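Local coordinates for protein osa (Shigella flexneri, PDB 4O7K), which suppresses the oncogenicity of Agrobacterium tumefaciens, acting as a plasmid fertility inhibition factor of the ParB/Srx superfamily, at residues A55-I68 against F110-D122. The protein carries 1 engineered substitution. Sequence-based numbering, arbitrary orientation.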
# COMPACT_ATOMS: atom_id res chain seq x y z
N ALA A 55 -4.48 -4.71 12.26
CA ALA A 55 -4.73 -5.44 11.03
C ALA A 55 -3.59 -6.44 10.81
O ALA A 55 -2.49 -6.26 11.35
CB ALA A 55 -4.85 -4.49 9.84
N PHE A 56 -3.87 -7.49 10.05
CA PHE A 56 -2.86 -8.48 9.70
C PHE A 56 -2.87 -8.74 8.20
O PHE A 56 -3.93 -8.84 7.59
CB PHE A 56 -3.08 -9.78 10.46
CG PHE A 56 -2.85 -9.65 11.94
CD1 PHE A 56 -3.85 -9.17 12.77
CD2 PHE A 56 -1.62 -9.99 12.50
CE1 PHE A 56 -3.63 -9.03 14.14
CE2 PHE A 56 -1.40 -9.86 13.87
CZ PHE A 56 -2.41 -9.38 14.69
N MET A 57 -1.68 -8.84 7.61
CA MET A 57 -1.56 -9.14 6.19
C MET A 57 -0.52 -10.23 5.99
O MET A 57 0.30 -10.49 6.87
CB MET A 57 -1.19 -7.88 5.39
CG MET A 57 -2.21 -6.76 5.54
SD MET A 57 -1.92 -5.41 4.37
CE MET A 57 -2.77 -6.09 2.95
N THR A 58 -0.56 -10.86 4.81
CA THR A 58 0.32 -11.98 4.53
C THR A 58 0.83 -11.97 3.09
O THR A 58 0.16 -11.45 2.19
CB THR A 58 -0.38 -13.33 4.79
OG1 THR A 58 0.53 -14.40 4.50
CG2 THR A 58 -1.62 -13.47 3.90
N ALA A 59 2.00 -12.55 2.87
CA ALA A 59 2.54 -12.69 1.52
C ALA A 59 2.32 -14.10 0.98
O ALA A 59 3.05 -14.55 0.09
CB ALA A 59 4.03 -12.34 1.51
N SER A 60 1.32 -14.79 1.51
CA SER A 60 1.11 -16.20 1.17
C SER A 60 0.80 -16.39 -0.31
O SER A 60 1.09 -17.45 -0.87
CB SER A 60 -0.02 -16.79 2.02
OG SER A 60 -1.27 -16.22 1.67
N ASN A 61 0.23 -15.37 -0.94
CA ASN A 61 -0.16 -15.48 -2.34
C ASN A 61 0.96 -15.05 -3.28
O ASN A 61 0.82 -15.13 -4.50
CB ASN A 61 -1.43 -14.65 -2.61
CG ASN A 61 -2.68 -15.22 -1.91
OD1 ASN A 61 -3.77 -14.65 -2.01
ND2 ASN A 61 -2.52 -16.34 -1.19
N ALA A 62 2.08 -14.61 -2.73
CA ALA A 62 3.21 -14.16 -3.54
C ALA A 62 4.03 -15.30 -4.17
O ALA A 62 4.13 -16.39 -3.60
CB ALA A 62 4.13 -13.28 -2.70
N ALA A 63 4.61 -15.02 -5.34
CA ALA A 63 5.58 -15.93 -5.94
C ALA A 63 6.95 -15.74 -5.28
O ALA A 63 7.25 -14.66 -4.75
CB ALA A 63 5.68 -15.69 -7.45
N GLN A 64 7.77 -16.78 -5.30
CA GLN A 64 9.14 -16.70 -4.81
C GLN A 64 9.94 -15.59 -5.51
O GLN A 64 10.89 -15.03 -4.94
CB GLN A 64 9.85 -18.05 -4.99
CG GLN A 64 9.34 -19.15 -4.07
CD GLN A 64 9.83 -18.97 -2.66
OE1 GLN A 64 9.19 -18.31 -1.84
NE2 GLN A 64 10.98 -19.55 -2.36
N SER A 65 9.53 -15.29 -6.74
CA SER A 65 10.22 -14.32 -7.58
C SER A 65 9.76 -12.89 -7.32
O SER A 65 10.38 -11.93 -7.80
CB SER A 65 10.03 -14.68 -9.05
OG SER A 65 8.65 -14.64 -9.40
N ASP A 66 8.66 -12.72 -6.59
CA ASP A 66 8.15 -11.39 -6.28
C ASP A 66 9.06 -10.69 -5.28
O ASP A 66 9.88 -11.33 -4.63
CB ASP A 66 6.74 -11.45 -5.70
CG ASP A 66 5.70 -11.86 -6.72
OD1 ASP A 66 5.89 -11.58 -7.92
OD2 ASP A 66 4.68 -12.44 -6.29
N PHE A 67 8.89 -9.38 -5.15
CA PHE A 67 9.65 -8.60 -4.18
C PHE A 67 8.70 -7.84 -3.28
O PHE A 67 7.64 -7.40 -3.71
CB PHE A 67 10.58 -7.62 -4.90
CG PHE A 67 11.85 -8.24 -5.38
CD1 PHE A 67 11.85 -9.09 -6.47
CD2 PHE A 67 13.05 -7.98 -4.74
CE1 PHE A 67 13.02 -9.67 -6.91
CE2 PHE A 67 14.22 -8.55 -5.17
CZ PHE A 67 14.21 -9.40 -6.25
N ILE A 68 9.07 -7.70 -2.01
CA ILE A 68 8.28 -6.89 -1.10
C ILE A 68 8.88 -5.50 -0.99
O ILE A 68 10.09 -5.33 -0.85
CB ILE A 68 8.19 -7.55 0.28
CG1 ILE A 68 7.24 -8.76 0.21
CG2 ILE A 68 7.69 -6.54 1.31
CD1 ILE A 68 7.52 -9.81 1.25
N PHE A 110 -10.59 -7.57 6.73
CA PHE A 110 -9.63 -6.96 7.66
C PHE A 110 -10.07 -7.11 9.11
O PHE A 110 -9.26 -7.02 10.04
CB PHE A 110 -9.40 -5.48 7.35
CG PHE A 110 -8.29 -5.22 6.36
CD1 PHE A 110 -6.96 -5.38 6.74
CD2 PHE A 110 -8.56 -4.78 5.07
CE1 PHE A 110 -5.92 -5.13 5.84
CE2 PHE A 110 -7.53 -4.54 4.16
CZ PHE A 110 -6.21 -4.71 4.54
N ALA A 111 -11.37 -7.34 9.31
CA ALA A 111 -11.92 -7.41 10.65
C ALA A 111 -11.55 -8.72 11.34
O ALA A 111 -11.48 -8.79 12.58
CB ALA A 111 -13.44 -7.24 10.61
N VAL A 112 -11.28 -9.76 10.55
CA VAL A 112 -11.04 -11.09 11.12
C VAL A 112 -9.77 -11.18 11.95
O VAL A 112 -9.80 -11.66 13.09
CB VAL A 112 -11.00 -12.16 10.03
CG1 VAL A 112 -10.59 -13.50 10.63
CG2 VAL A 112 -12.35 -12.27 9.36
N GLY A 113 -8.65 -10.75 11.39
CA GLY A 113 -7.40 -10.72 12.15
C GLY A 113 -6.41 -11.80 11.76
O GLY A 113 -6.39 -12.26 10.61
N ILE A 114 -5.59 -12.21 12.73
CA ILE A 114 -4.47 -13.12 12.46
C ILE A 114 -4.95 -14.47 11.94
O ILE A 114 -4.22 -15.15 11.22
CB ILE A 114 -3.58 -13.33 13.72
CG1 ILE A 114 -2.31 -14.10 13.33
CG2 ILE A 114 -4.35 -14.04 14.83
CD1 ILE A 114 -1.03 -13.51 13.87
N ASP A 115 -6.17 -14.87 12.28
CA ASP A 115 -6.71 -16.12 11.77
C ASP A 115 -6.92 -16.09 10.26
O ASP A 115 -7.00 -17.13 9.62
CB ASP A 115 -8.03 -16.46 12.46
CG ASP A 115 -7.84 -16.83 13.91
OD1 ASP A 115 -6.70 -17.16 14.29
OD2 ASP A 115 -8.83 -16.79 14.67
N SER A 116 -7.02 -14.90 9.68
CA SER A 116 -7.14 -14.78 8.23
C SER A 116 -6.55 -13.47 7.75
O SER A 116 -7.28 -12.53 7.44
CB SER A 116 -8.61 -14.88 7.79
OG SER A 116 -8.71 -15.00 6.37
N PRO A 117 -5.20 -13.39 7.70
CA PRO A 117 -4.56 -12.15 7.25
C PRO A 117 -4.90 -11.84 5.79
O PRO A 117 -5.07 -12.75 4.98
CB PRO A 117 -3.07 -12.43 7.42
CG PRO A 117 -2.95 -13.92 7.49
CD PRO A 117 -4.22 -14.41 8.09
N VAL A 118 -5.00 -10.55 5.48
CA VAL A 118 -5.28 -10.10 4.12
C VAL A 118 -4.03 -10.19 3.23
O VAL A 118 -2.99 -9.65 3.58
CB VAL A 118 -5.80 -8.66 4.13
CG1 VAL A 118 -6.08 -8.16 2.69
CG2 VAL A 118 -7.06 -8.56 4.98
N PRO A 119 -4.13 -10.89 2.09
CA PRO A 119 -2.99 -10.94 1.16
C PRO A 119 -2.59 -9.56 0.64
O PRO A 119 -3.43 -8.67 0.53
CB PRO A 119 -3.52 -11.83 0.02
CG PRO A 119 -4.58 -12.67 0.68
CD PRO A 119 -5.24 -11.76 1.66
N LEU A 120 -1.30 -9.39 0.36
CA LEU A 120 -0.78 -8.12 -0.13
C LEU A 120 -1.34 -7.75 -1.50
O LEU A 120 -1.69 -8.62 -2.29
CB LEU A 120 0.74 -8.18 -0.22
CG LEU A 120 1.47 -8.45 1.10
CD1 LEU A 120 2.97 -8.38 0.86
CD2 LEU A 120 1.02 -7.45 2.14
N ALA A 121 -1.38 -6.45 -1.76
CA ALA A 121 -1.63 -5.91 -3.09
C ALA A 121 -0.43 -6.14 -3.99
O ALA A 121 0.72 -6.14 -3.54
CB ALA A 121 -1.93 -4.43 -3.00
N ASP A 122 -0.72 -6.34 -5.27
CA ASP A 122 0.30 -6.43 -6.32
C ASP A 122 0.29 -5.16 -7.15
O ASP A 122 -0.70 -4.87 -7.84
CB ASP A 122 0.04 -7.65 -7.20
CG ASP A 122 0.20 -8.95 -6.45
OD1 ASP A 122 1.34 -9.46 -6.39
OD2 ASP A 122 -0.81 -9.47 -5.92
O HOH W 1 -6.69 -8.04 9.65
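Ile114 lies over one face of the Phe56 ring. Its CB sits 4.0 Å from the ring centroid and only 6° off the normal, a CH-pi contact. Ile114 CG1 is anti to the backbone N (chi1 -171°), and its CD1 extends to Phe56 CE2. Near the ring, the chain leaves helix 103-112 at Gly113, whose phi is positive, and makes a type I turn from Gly113 to Ser116. Pro117 follows and packs its CB and CG on Phe56 CB and Thr58 CB.

The backbones then pair as parallel strands, Met57 facing Val118 and Thr58 facing Pro119. Val118 N bonds to Phe56 O at 2.9 Å, and Thr58 N to Val118 O at 3.0 Å. Leu120 N continues the ladder to Thr58 O at 3.1 Å. These are two inner strands of a five-stranded mixed sheet, with 44-47 antiparallel on the far side of 55-58. Thr58 OG1 is hydrogen-bonded to Val43 O.

On the sheet face of Met57 and Val118, the Met57 chain bends at chi3 (84°). This brings CE within 3.9 Å of Val118 CG1 and near Phe110 CZ. The sulfur SD lies at the edge of the Phe110 ring, 5.5 Å from its centroid, a Met-aromatic contact. Val118 CG2 sits over the centre of one face of that ring, which also stacks with Trp145 of helix 140-148.

Leu120 reaches Met57 CB with CD2, and Ala59 CB and Ile68 CG1 with CD1. On the face of Thr58 and Pro119, Asn61 OD1 lies against the Pro119 ring, 3.4 Å from Pro119 CG. One water links the starts of the two segments, accepting from Phe56 N and donating to Phe110 O. Farther out, Arg183 NH2 is hydrogen-bonded to both Ala59 O and Ala62 O, the first and last residues of the type I turn that follows strand 55-58.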